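Local coordinates for phosphopantetheine attachment site family protein (Acinetobacter baumannii, PDB 4HKG) that probably serves as a free-standing peptidyl carrier protein, carrying intermediates of a secondary metabolic pathway on a phosphopantetheine arm, at residues 12-15 against 16-20; 46-49 against 50-54. All blocks are in the same frame, centred on the assembly; numbering follows the deposited sequence.

In the fold
The chain enters helix 7-22, the first of the carrier-protein fold, and contact 1 lies within it, joining residues 12-15 to the following turn, 16-20. After the helix ends, a long connection leads to helix 42-56, where contact 2 joins 46-49 to 50-54 in the same local way. Neither contact closes a loop, since the segments of each are continuous; the two stand in series, neither nested nor crossed. Their centres are about 11 Å apart, and they meet through side chains: CD1 of L17 lies 3.7 Å from CD2 of L52. Helix 71-82 packs on both I14 and L52, so the two contacts line a common three-helix core.

Contact 1. Residues 12-15 against 16-20; sequences AIIR and TLVAK
T16 bends its hydroxyl back over the preceding turn to A12, a worked example of how a helix can absorb a polar side chain within its own backbone. OG1 donates to A12 O over 2.8 Å, while T16 N reaches the same oxygen over 3.0 Å. The two donors arrive from opposite faces of the carbonyl plane, each tilted from it by about 30°, so one oxygen is gripped twice. With chi1 at -60°, OG1 sits beside the backbone N of its own residue, which turns it back toward the N-terminal side, where A12 O lies, and CG2 takes the place beside the carbonyl carbon.

I14 and V18 form the buried pair. CG2 of I14 and CG2 of V18 approach to 4.1 Å, the two side chains crossing at a slant, and the same V18 methyl rests 3.3 Å from I14 O. One residue earlier along the helix, in a partly exposed pair, CG2 of I13 stands 4.3 Å from CD1 of L17, and L17 CG comes within 3.4 Å of I13 O.

R15 leaves the turn with its chain extended, and its NE and NH2 make weak hydrogen bonds to P26 O and I29 O respectively, lightly linking the helix to the loop after it.

Chemically, T16 makes the common intrahelical back-bond of a threonine to the carbonyl four residues earlier, here in the first helix of a carrier-protein bundle. The apolar side chains pack elsewhere: I13, I14 and L17 against helix 42-56, I14 also against helix 71-82, and V18 against loop residues F35, Y38 and L40.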
loop_
_atom_site.group_PDB
_atom_site.type_symbol
_atom_site.label_atom_id
_atom_site.label_comp_id
_atom_site.label_asym_id
_atom_site.label_seq_id
_atom_site.Cartn_x
_atom_site.Cartn_y
_atom_site.Cartn_z
ATOM N N ALA A 12 -1.436 8.296 0.368
ATOM C CA ALA A 12 -1.839 8.605 1.742
ATOM C C ALA A 12 -2.663 7.459 2.347
ATOM O O ALA A 12 -2.478 7.088 3.511
ATOM C CB ALA A 12 -2.620 9.904 1.788
ATOM N N ILE A 13 -3.569 6.888 1.558
ATOM C CA ILE A 13 -4.378 5.762 2.030
ATOM C C ILE A 13 -3.505 4.543 2.336
ATOM O O ILE A 13 -3.617 3.940 3.415
ATOM C CB ILE A 13 -5.520 5.435 1.026
ATOM C CG1 ILE A 13 -6.566 6.552 1.077
ATOM C CG2 ILE A 13 -6.109 4.037 1.282
ATOM C CD1 ILE A 13 -7.766 6.336 0.192
ATOM N N ILE A 14 -2.618 4.194 1.410
ATOM C CA ILE A 14 -1.755 3.037 1.597
ATOM C C ILE A 14 -0.836 3.240 2.797
ATOM O O ILE A 14 -0.657 2.330 3.603
ATOM C CB ILE A 14 -0.955 2.730 0.319
ATOM C CG1 ILE A 14 -1.892 2.288 -0.806
ATOM C CG2 ILE A 14 0.060 1.627 0.576
ATOM C CD1 ILE A 14 -1.255 2.344 -2.187
ATOM N N ARG A 15 -0.272 4.430 2.935
ATOM C CA ARG A 15 0.588 4.722 4.077
ATOM C C ARG A 15 -0.157 4.546 5.398
ATOM O O ARG A 15 0.395 4.022 6.371
ATOM C CB ARG A 15 1.154 6.137 3.947
ATOM C CG ARG A 15 2.231 6.517 4.946
ATOM C CD ARG A 15 2.680 7.957 4.663
ATOM N NE ARG A 15 3.960 8.308 5.269
ATOM C CZ ARG A 15 4.613 9.433 5.011
ATOM N NH1 ARG A 15 4.107 10.303 4.145
ATOM N NH2 ARG A 15 5.771 9.685 5.599
ATOM N N THR A 16 -1.413 4.973 5.423
ATOM C CA THR A 16 -2.243 4.811 6.603
ATOM C C THR A 16 -2.471 3.336 6.915
ATOM O O THR A 16 -2.345 2.903 8.066
ATOM C CB THR A 16 -3.600 5.530 6.418
ATOM O OG1 THR A 16 -3.372 6.929 6.201
ATOM C CG2 THR A 16 -4.484 5.338 7.643
ATOM N N LEU A 17 -2.803 2.556 5.892
ATOM C CA LEU A 17 -3.006 1.124 6.078
ATOM C C LEU A 17 -1.740 0.436 6.586
ATOM O O LEU A 17 -1.794 -0.376 7.525
ATOM C CB LEU A 17 -3.446 0.451 4.776
ATOM C CG LEU A 17 -4.809 0.844 4.214
ATOM C CD1 LEU A 17 -4.993 0.207 2.847
ATOM C CD2 LEU A 17 -5.918 0.419 5.151
ATOM N N VAL A 18 -0.609 0.738 5.963
ATOM C CA VAL A 18 0.651 0.119 6.341
ATOM C C VAL A 18 1.031 0.490 7.774
ATOM O O VAL A 18 1.393 -0.378 8.573
ATOM C CB VAL A 18 1.760 0.492 5.329
ATOM C CG1 VAL A 18 3.131 0.110 5.854
ATOM C CG2 VAL A 18 1.480 -0.157 3.973
ATOM N N ALA A 19 0.931 1.770 8.115
ATOM C CA ALA A 19 1.281 2.236 9.454
ATOM C C ALA A 19 0.404 1.581 10.520
ATOM O O ALA A 19 0.896 1.188 11.581
ATOM C CB ALA A 19 1.181 3.749 9.530
ATOM N N LYS A 20 -0.890 1.458 10.246
ATOM C CA LYS A 20 -1.798 0.825 11.193
ATOM C C LYS A 20 -1.423 -0.642 11.416
ATOM O O LYS A 20 -1.452 -1.129 12.552
ATOM C CB LYS A 20 -3.247 0.959 10.720
ATOM C CG LYS A 20 -3.848 2.361 10.892
ATOM C CD LYS A 20 -4.508 2.551 12.256
ATOM C CE LYS A 20 -5.126 3.943 12.388
ATOM N NZ LYS A 20 -6.115 3.995 13.506
#

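Contact 2. Residues 46-49 against 50-54; sequences LSVS and GDLED
The backbone runs as a regular alpha helix, with the amides of G50, D51, L52 and E53 each bonding over 2.9 Å to the carbonyl oxygen four residues earlier. S47 and D51 are joined through water. Their ends, OG and OD2, stand 4.0 Å apart, and one water spans them, 2.8 Å from S47 OG and donating to D51 OD2 over 2.7 Å. The serine hydroxyl lies anti to its amide nitrogen (chi1 170°), which brings it round to the aspartate's side.

V48 and L52 lie alongside each other and point the same way, with V48 CG1 4.1 Å from L52 CD1. L52 CG also sits 3.3 Å from V48 O. Beyond the turn, L52 packs on I14 and L17 of helix 7-22 and on L74 and L78 of helix 71-82.

S49 OG is hydrogen-bonded to A45 O, and E53 OE2 accepts from the amide of L60, linking the helix to the loop that follows.

In carrier proteins this helix typically follows the phosphopantetheine attachment motif. Further along it, the water joins hydroxyl to carboxylate at the edge of the packing with helix 7-22, beside the buried V48-L52 pair.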
loop_
_atom_site.group_PDB
_atom_site.type_symbol
_atom_site.label_atom_id
_atom_site.label_comp_id
_atom_site.label_asym_id
_atom_site.label_seq_id
_atom_site.Cartn_x
_atom_site.Cartn_y
_atom_site.Cartn_z
ATOM N N LEU A 46 -1.250 -9.335 2.932
ATOM C CA LEU A 46 -2.613 -9.810 2.741
ATOM C C LEU A 46 -3.649 -8.843 3.344
ATOM O O LEU A 46 -4.691 -8.555 2.729
ATOM C CB LEU A 46 -2.758 -11.213 3.331
ATOM C CG LEU A 46 -4.168 -11.800 3.333
ATOM C CD1 LEU A 46 -4.706 -11.899 1.909
ATOM C CD2 LEU A 46 -4.190 -13.160 4.022
ATOM N N SER A 47 -3.367 -8.334 4.538
ATOM C CA SER A 47 -4.239 -7.341 5.172
ATOM C C SER A 47 -4.387 -6.087 4.314
ATOM O O SER A 47 -5.504 -5.623 4.056
ATOM C CB SER A 47 -3.692 -6.963 6.553
ATOM O OG SER A 47 -4.388 -5.844 7.094
ATOM N N VAL A 48 -3.264 -5.528 3.888
ATOM C CA VAL A 48 -3.268 -4.293 3.120
ATOM C C VAL A 48 -3.944 -4.460 1.763
ATOM O O VAL A 48 -4.793 -3.649 1.382
ATOM C CB VAL A 48 -1.830 -3.742 2.956
ATOM C CG1 VAL A 48 -1.800 -2.564 1.985
ATOM C CG2 VAL A 48 -1.259 -3.342 4.313
ATOM N N SER A 49 -3.582 -5.505 1.029
ATOM C CA SER A 49 -4.196 -5.722 -0.271
ATOM C C SER A 49 -5.695 -5.995 -0.147
ATOM O O SER A 49 -6.485 -5.483 -0.943
ATOM C CB SER A 49 -3.473 -6.829 -1.046
ATOM O OG SER A 49 -3.498 -8.075 -0.365
ATOM N N GLY A 50 -6.087 -6.778 0.857
ATOM C CA GLY A 50 -7.491 -7.067 1.084
ATOM C C GLY A 50 -8.290 -5.822 1.431
ATOM O O GLY A 50 -9.420 -5.634 0.973
ATOM N N ASP A 51 -7.703 -4.963 2.258
ATOM C CA ASP A 51 -8.343 -3.700 2.603
ATOM C C ASP A 51 -8.477 -2.802 1.374
ATOM O O ASP A 51 -9.509 -2.154 1.173
ATOM C CB ASP A 51 -7.582 -2.987 3.726
ATOM C CG ASP A 51 -7.842 -3.602 5.097
ATOM O OD1 ASP A 51 -8.718 -4.484 5.214
ATOM O OD2 ASP A 51 -7.193 -3.176 6.075
ATOM N N LEU A 52 -7.445 -2.783 0.533
ATOM C CA LEU A 52 -7.518 -2.027 -0.709
ATOM C C LEU A 52 -8.606 -2.571 -1.635
ATOM O O LEU A 52 -9.255 -1.801 -2.346
ATOM C CB LEU A 52 -6.159 -1.981 -1.410
ATOM C CG LEU A 52 -5.120 -1.079 -0.737
ATOM C CD1 LEU A 52 -3.741 -1.320 -1.356
ATOM C CD2 LEU A 52 -5.508 0.395 -0.809
ATOM N N GLU A 53 -8.824 -3.887 -1.630
ATOM C CA GLU A 53 -9.940 -4.448 -2.394
ATOM C C GLU A 53 -11.263 -3.891 -1.887
ATOM O O GLU A 53 -12.136 -3.529 -2.678
ATOM C CB GLU A 53 -9.970 -5.970 -2.315
ATOM C CG GLU A 53 -8.806 -6.646 -3.008
ATOM C CD GLU A 53 -8.907 -8.153 -2.969
ATOM O OE1 GLU A 53 -9.364 -8.696 -1.938
ATOM O OE2 GLU A 53 -8.550 -8.800 -3.976
ATOM N N ASP A 54 -11.406 -3.828 -0.564
ATOM C CA ASP A 54 -12.613 -3.283 0.053
ATOM C C ASP A 54 -12.844 -1.835 -0.359
ATOM O O ASP A 54 -13.980 -1.424 -0.568
ATOM C CB ASP A 54 -12.539 -3.351 1.583
ATOM C CG ASP A 54 -12.496 -4.769 2.116
ATOM O OD1 ASP A 54 -12.924 -5.705 1.407
ATOM O OD2 ASP A 54 -12.024 -4.943 3.263
HETATM O O HOH W 1 -4.512 -3.149 6.213
#